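Local structure of first ORF in transposon ISC1904 (Sulfolobus solfataricus, 3ILX) at residues V5-R10 with R66-Y71; A9-N14 with A21-Y26. The protein probably binds DNA and takes part in DNA strand exchange as an IS607-type serine recombinase, of which this chain holds the resolvase-type part. All blocks are in the same frame, centred on the assembly; numbering follows the deposited sequence.

Both interactions start from strand 4-11, an inner strand of the parallel four-stranded sheet ordered 36-41, 4-11, 64-69, 93-96, and they share Ala9 and Arg10. Interaction 1 joins the strand edge-on to its neighbour 64-69, far along the chain. Interaction 2 comes from the strand's C-terminal end and meets helix 19-30, the next helix in sequence. The two centres lie about 11 Å apart. Together they join one strand to a neighbouring strand and to a helix packed on one face of the sheet. In serine recombinases the loop after this first strand usually carries the active-site serine, and interaction 2 lies where the chain leaves for that loop.

Interaction 1: residues V5-R10 with R66-Y71; sequences VILYAR and RVITAY
Backbone bonds of Ile6 and Ile68 make up the central polar part of the contact. Ile6 N donates to Arg66 O at 2.9 Å, and Ile6 O accepts from Ile68 N at 2.8 Å. One step further on, Tyr8 N reaches Ile68 O at 2.8 Å. Alternation of this kind, with Ile6 bonded to the residues before and after Val67, defines a parallel pair. The bonding then passes to a side chain: Thr69 OG1 donates to Tyr8 O at 3.0 Å, approaching from 35° out of the carbonyl plane. Its chi1 of -164° sets OG1 anti to the backbone N, which turns the hydroxyl to this acceptor. The same oxygen also accepts from a water, 2.8 Å from Tyr8 O, which itself accepts a hydrogen bond from Ala70 N. Side chain and water thus continue the link where strand 64-69 ends.

The two strands are neighbours in the parallel sheet of a resolvase-type alpha/beta domain, the N-to-C directions of their short segments making an angle of 30°, with helices on both faces. On the face bearing Val5, Leu7 and Ile68, Ile68 meets both partners: CD1 lies 3.6 Å from Val5 CG1, while the side chain of Leu7 lies beside that of Ile68, pointing the same way, with Leu7 CD2 3.8 Å from Ile68 CB. Helix 19-30 touches this face through Glu28, which meets Leu7. The other face bears Ile6, Tyr8 and Val67. There Val67 CG1 packs at 4.0 Å against Tyr8 CB, and Leu55 of helix 50-60 touches all three side chains. Thr69 OG1 sits at the edge of the Tyr8 ring, near its plane and closest to CD2, whereas the phenol OH at the far end bonds Asp40 and Arg49.

Interaction 2: residues A9-N14 with A21-Y26; sequences ARVSSN and ANQVKY
Gln23 grips the backbone of Arg10 with both ends of its carboxamide. Its OE1 accepts from Arg10 N at 2.9 Å, and its NE2 donates to Arg10 O at 3.0 Å. The arrangement joins the first strand and the helix of a beta-alpha-beta unit, strand 4-11, helix 19-30 and strand 36-41; here strand and helix segments run nearly antiparallel, at 155°. Arg10 O lies only 12° out of the Gln23 amide plane, although both donors stand well above the carbonyl planes they address.

The long side chain can span the gap because CG is anti to the backbone N (chi1 -172°) and the chain stays extended beyond it. Apolar atoms adjoin the amide and the helix. Ala9 CB, directed toward the helix, lies 3.4 Å from Gln23 OE1 and 3.8 Å from Val24 CG2, while Val11 CG1 passes Gln23 NE2 at 3.6 Å. Leu20 and Leu27 of the same helix also touch Ala9.

The side chain of Arg10 starts away from the helix; its guanidinium forms a salt bridge with Glu107 and bonds Gly42 O and Asp73 O, and NH1 further donates, in the guanidinium plane, to Ser12 OG at 3.1 Å.

Interaction 1: residues V5-R10 with R66-Y71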
loop_
_atom_site.group_PDB
_atom_site.type_symbol
_atom_site.label_atom_id
_atom_site.label_comp_id
_atom_site.label_asym_id
_atom_site.label_seq_id
_atom_site.Cartn_x
_atom_site.Cartn_y
_atom_site.Cartn_z
ATOM N N VAL A 5 14.428 10.431 -17.225
ATOM C CA VAL A 5 13.815 9.162 -17.577
ATOM C C VAL A 5 14.522 8.033 -16.860
ATOM O O VAL A 5 15.712 7.792 -17.074
ATOM C CB VAL A 5 13.821 8.890 -19.103
ATOM C CG1 VAL A 5 13.196 7.546 -19.376
ATOM C CG2 VAL A 5 13.033 9.956 -19.816
ATOM N N ILE A 6 13.765 7.330 -16.024
ATOM C CA ILE A 6 14.325 6.384 -15.065
ATOM C C ILE A 6 13.740 4.981 -15.218
ATOM O O ILE A 6 12.497 4.801 -15.245
ATOM C CB ILE A 6 14.029 6.851 -13.629
ATOM C CG1 ILE A 6 14.566 8.282 -13.389
ATOM C CG2 ILE A 6 14.634 5.897 -12.604
ATOM C CD1 ILE A 6 14.295 8.793 -11.928
ATOM N N LEU A 7 14.621 3.988 -15.287
ATOM C CA LEU A 7 14.220 2.587 -15.248
ATOM C C LEU A 7 14.274 2.091 -13.804
ATOM O O LEU A 7 15.250 2.313 -13.093
ATOM C CB LEU A 7 15.124 1.745 -16.135
ATOM C CG LEU A 7 15.370 2.308 -17.532
ATOM C CD1 LEU A 7 16.287 1.403 -18.309
ATOM C CD2 LEU A 7 14.059 2.507 -18.278
ATOM N N TYR A 8 13.204 1.443 -13.365
ATOM C CA TYR A 8 13.202 0.914 -12.019
ATOM C C TYR A 8 13.078 -0.606 -12.078
ATOM O O TYR A 8 12.148 -1.137 -12.675
ATOM C CB TYR A 8 12.088 1.511 -11.165
ATOM C CG TYR A 8 12.175 0.930 -9.766
ATOM C CD1 TYR A 8 13.034 1.475 -8.832
ATOM C CD2 TYR A 8 11.460 -0.222 -9.414
ATOM C CE1 TYR A 8 13.161 0.938 -7.571
ATOM C CE2 TYR A 8 11.573 -0.769 -8.122
ATOM C CZ TYR A 8 12.424 -0.194 -7.218
ATOM O OH TYR A 8 12.543 -0.731 -5.927
ATOM N N ALA A 9 14.013 -1.311 -11.454
ATOM C CA ALA A 9 13.957 -2.767 -11.483
ATOM C C ALA A 9 14.104 -3.312 -10.071
ATOM O O ALA A 9 14.821 -2.743 -9.272
ATOM C CB ALA A 9 15.053 -3.336 -12.382
ATOM N N ARG A 10 13.452 -4.434 -9.788
ATOM C CA ARG A 10 13.445 -5.004 -8.445
ATOM C C ARG A 10 13.245 -6.518 -8.501
ATOM O O ARG A 10 12.416 -7.012 -9.266
ATOM C CB ARG A 10 12.295 -4.369 -7.600
ATOM C CG ARG A 10 12.346 -4.700 -6.059
ATOM C CD ARG A 10 10.988 -4.551 -5.324
ATOM N NE ARG A 10 9.844 -5.160 -6.056
ATOM C CZ ARG A 10 9.452 -6.418 -5.904
ATOM N NH1 ARG A 10 10.117 -7.248 -5.080
ATOM N NH2 ARG A 10 8.431 -6.870 -6.626
ATOM N N ARG A 66 9.573 10.444 -16.386
ATOM C CA ARG A 66 9.015 9.130 -16.683
ATOM C C ARG A 66 9.739 8.003 -15.910
ATOM O O ARG A 66 10.968 8.016 -15.799
ATOM C CB ARG A 66 9.107 8.914 -18.201
ATOM C CG ARG A 66 8.313 7.779 -18.694
ATOM C CD ARG A 66 8.354 7.740 -20.211
ATOM N NE ARG A 66 7.466 8.694 -20.870
ATOM C CZ ARG A 66 7.336 8.782 -22.196
ATOM N NH1 ARG A 66 8.047 7.986 -22.991
ATOM N NH2 ARG A 66 6.507 9.665 -22.739
ATOM N N VAL A 67 8.981 7.066 -15.351
ATOM C CA VAL A 67 9.566 5.872 -14.726
ATOM C C VAL A 67 9.072 4.669 -15.523
ATOM O O VAL A 67 7.858 4.519 -15.696
ATOM C CB VAL A 67 9.066 5.642 -13.294
ATOM C CG1 VAL A 67 9.781 4.419 -12.665
ATOM C CG2 VAL A 67 9.209 6.918 -12.441
ATOM N N ILE A 68 9.993 3.823 -15.973
ATOM C CA ILE A 68 9.645 2.595 -16.690
ATOM C C ILE A 68 9.983 1.371 -15.817
ATOM O O ILE A 68 11.050 1.283 -15.211
ATOM C CB ILE A 68 10.300 2.511 -18.077
ATOM C CG1 ILE A 68 9.916 3.742 -18.937
ATOM C CG2 ILE A 68 9.882 1.205 -18.803
ATOM C CD1 ILE A 68 10.921 4.810 -18.961
ATOM N N THR A 69 9.014 0.472 -15.702
ATOM C CA THR A 69 9.192 -0.724 -14.896
ATOM C C THR A 69 8.555 -1.873 -15.670
ATOM O O THR A 69 7.755 -1.632 -16.612
ATOM C CB THR A 69 8.697 -0.469 -13.408
ATOM O OG1 THR A 69 9.195 -1.490 -12.540
ATOM C CG2 THR A 69 7.194 -0.370 -13.324
ATOM N N ALA A 70 8.963 -3.110 -15.364
ATOM C CA ALA A 70 8.478 -4.279 -16.123
ATOM C C ALA A 70 6.964 -4.546 -15.986
ATOM O O ALA A 70 6.271 -4.895 -16.962
ATOM C CB ALA A 70 9.294 -5.526 -15.750
ATOM N N TYR A 71 6.470 -4.409 -14.759
ATOM C CA TYR A 71 5.047 -4.494 -14.440
ATOM C C TYR A 71 4.782 -3.817 -13.082
ATOM O O TYR A 71 5.744 -3.493 -12.338
ATOM C CB TYR A 71 4.527 -5.951 -14.517
ATOM C CG TYR A 71 5.498 -6.987 -13.982
ATOM C CD1 TYR A 71 5.492 -7.322 -12.622
ATOM C CD2 TYR A 71 6.423 -7.631 -14.823
ATOM C CE1 TYR A 71 6.359 -8.278 -12.111
ATOM C CE2 TYR A 71 7.324 -8.575 -14.304
ATOM C CZ TYR A 71 7.283 -8.879 -12.937
ATOM O OH TYR A 71 8.136 -9.811 -12.360
HETATM O O HOH W 1 11.219 -3.588 -13.773
#

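Interaction 2: residues A9-N14 with A21-Y26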
loop_
_atom_site.group_PDB
_atom_site.type_symbol
_atom_site.label_atom_id
_atom_site.label_comp_id
_atom_site.label_asym_id
_atom_site.label_seq_id
_atom_site.Cartn_x
_atom_site.Cartn_y
_atom_site.Cartn_z
ATOM N N ALA A 9 14.013 -1.311 -11.454
ATOM C CA ALA A 9 13.957 -2.767 -11.483
ATOM C C ALA A 9 14.104 -3.312 -10.071
ATOM O O ALA A 9 14.821 -2.743 -9.272
ATOM C CB ALA A 9 15.053 -3.336 -12.382
ATOM N N ARG A 10 13.452 -4.434 -9.788
ATOM C CA ARG A 10 13.445 -5.004 -8.445
ATOM C C ARG A 10 13.245 -6.518 -8.501
ATOM O O ARG A 10 12.416 -7.012 -9.266
ATOM C CB ARG A 10 12.295 -4.369 -7.600
ATOM C CG ARG A 10 12.346 -4.700 -6.059
ATOM C CD ARG A 10 10.988 -4.551 -5.324
ATOM N NE ARG A 10 9.844 -5.160 -6.056
ATOM C CZ ARG A 10 9.452 -6.418 -5.904
ATOM N NH1 ARG A 10 10.117 -7.248 -5.080
ATOM N NH2 ARG A 10 8.431 -6.870 -6.626
ATOM N N VAL A 11 13.993 -7.239 -7.677
ATOM C CA VAL A 11 13.715 -8.638 -7.379
ATOM C C VAL A 11 13.703 -8.821 -5.854
ATOM O O VAL A 11 14.393 -8.096 -5.114
ATOM C CB VAL A 11 14.753 -9.615 -8.049
ATOM C CG1 VAL A 11 14.715 -9.509 -9.596
ATOM C CG2 VAL A 11 16.167 -9.365 -7.534
ATOM N N SER A 12 12.930 -9.787 -5.388
ATOM C CA SER A 12 12.811 -10.009 -3.958
ATOM C C SER A 12 14.085 -10.659 -3.437
ATOM O O SER A 12 14.493 -10.375 -2.331
ATOM C CB SER A 12 11.600 -10.865 -3.624
ATOM O OG SER A 12 10.427 -10.078 -3.746
ATOM N N SER A 13 14.668 -11.533 -4.255
ATOM C CA SER A 13 16.038 -12.048 -4.088
ATOM C C SER A 13 16.647 -12.484 -5.452
ATOM O O SER A 13 15.912 -12.780 -6.417
ATOM C CB SER A 13 16.061 -13.204 -3.081
ATOM O OG SER A 13 15.134 -14.218 -3.432
ATOM N N ASN A 14 17.974 -12.510 -5.546
ATOM C CA ASN A 14 18.634 -13.134 -6.704
ATOM C C ASN A 14 18.861 -14.609 -6.462
ATOM O O ASN A 14 19.767 -15.007 -5.712
ATOM C CB ASN A 14 19.953 -12.454 -7.074
ATOM C CG ASN A 14 19.813 -11.492 -8.253
ATOM O OD1 ASN A 14 18.892 -11.592 -9.074
ATOM N ND2 ASN A 14 20.751 -10.565 -8.349
ATOM N N ALA A 21 19.781 -8.514 -13.192
ATOM C CA ALA A 21 20.536 -8.063 -14.366
ATOM C C ALA A 21 19.729 -8.277 -15.640
ATOM O O ALA A 21 19.707 -7.416 -16.515
ATOM C CB ALA A 21 21.912 -8.751 -14.465
ATOM N N ASN A 22 19.040 -9.410 -15.725
ATOM C CA ASN A 22 18.182 -9.679 -16.880
ATOM C C ASN A 22 16.932 -8.794 -16.948
ATOM O O ASN A 22 16.429 -8.481 -18.029
ATOM C CB ASN A 22 17.822 -11.158 -16.931
ATOM C CG ASN A 22 18.999 -12.021 -17.377
ATOM O OD1 ASN A 22 19.789 -11.622 -18.247
ATOM N ND2 ASN A 22 19.115 -13.207 -16.790
ATOM N N GLN A 23 16.440 -8.365 -15.796
ATOM C CA GLN A 23 15.307 -7.437 -15.787
ATOM C C GLN A 23 15.765 -6.063 -16.302
ATOM O O GLN A 23 15.080 -5.404 -17.095
ATOM C CB GLN A 23 14.714 -7.327 -14.362
ATOM C CG GLN A 23 13.415 -6.556 -14.237
ATOM C CD GLN A 23 12.888 -6.542 -12.785
ATOM O OE1 GLN A 23 12.485 -5.496 -12.283
ATOM N NE2 GLN A 23 12.927 -7.695 -12.114
ATOM N N VAL A 24 16.918 -5.627 -15.816
ATOM C CA VAL A 24 17.489 -4.373 -16.264
ATOM C C VAL A 24 17.699 -4.390 -17.793
ATOM O O VAL A 24 17.311 -3.460 -18.514
ATOM C CB VAL A 24 18.786 -4.095 -15.500
ATOM C CG1 VAL A 24 19.581 -2.971 -16.151
ATOM C CG2 VAL A 24 18.450 -3.775 -14.024
ATOM N N LYS A 25 18.276 -5.475 -18.283
ATOM C CA LYS A 25 18.582 -5.620 -19.687
ATOM C C LYS A 25 17.307 -5.615 -20.500
ATOM O O LYS A 25 17.257 -5.023 -21.582
ATOM C CB LYS A 25 19.347 -6.921 -19.895
ATOM C CG LYS A 25 20.087 -7.025 -21.219
ATOM C CD LYS A 25 21.069 -8.208 -21.217
ATOM C CE LYS A 25 20.352 -9.535 -20.949
ATOM N NZ LYS A 25 19.782 -10.096 -22.220
ATOM N N TYR A 26 16.263 -6.250 -19.976
ATOM C CA TYR A 26 15.000 -6.253 -20.695
ATOM C C TYR A 26 14.457 -4.821 -20.834
ATOM O O TYR A 26 14.014 -4.413 -21.916
ATOM C CB TYR A 26 13.984 -7.171 -20.022
ATOM C CG TYR A 26 12.564 -6.944 -20.507
ATOM C CD1 TYR A 26 12.202 -7.187 -21.845
ATOM C CD2 TYR A 26 11.594 -6.469 -19.639
ATOM C CE1 TYR A 26 10.891 -6.956 -22.288
ATOM C CE2 TYR A 26 10.285 -6.253 -20.071
ATOM C CZ TYR A 26 9.944 -6.497 -21.384
ATOM O OH TYR A 26 8.644 -6.260 -21.773
#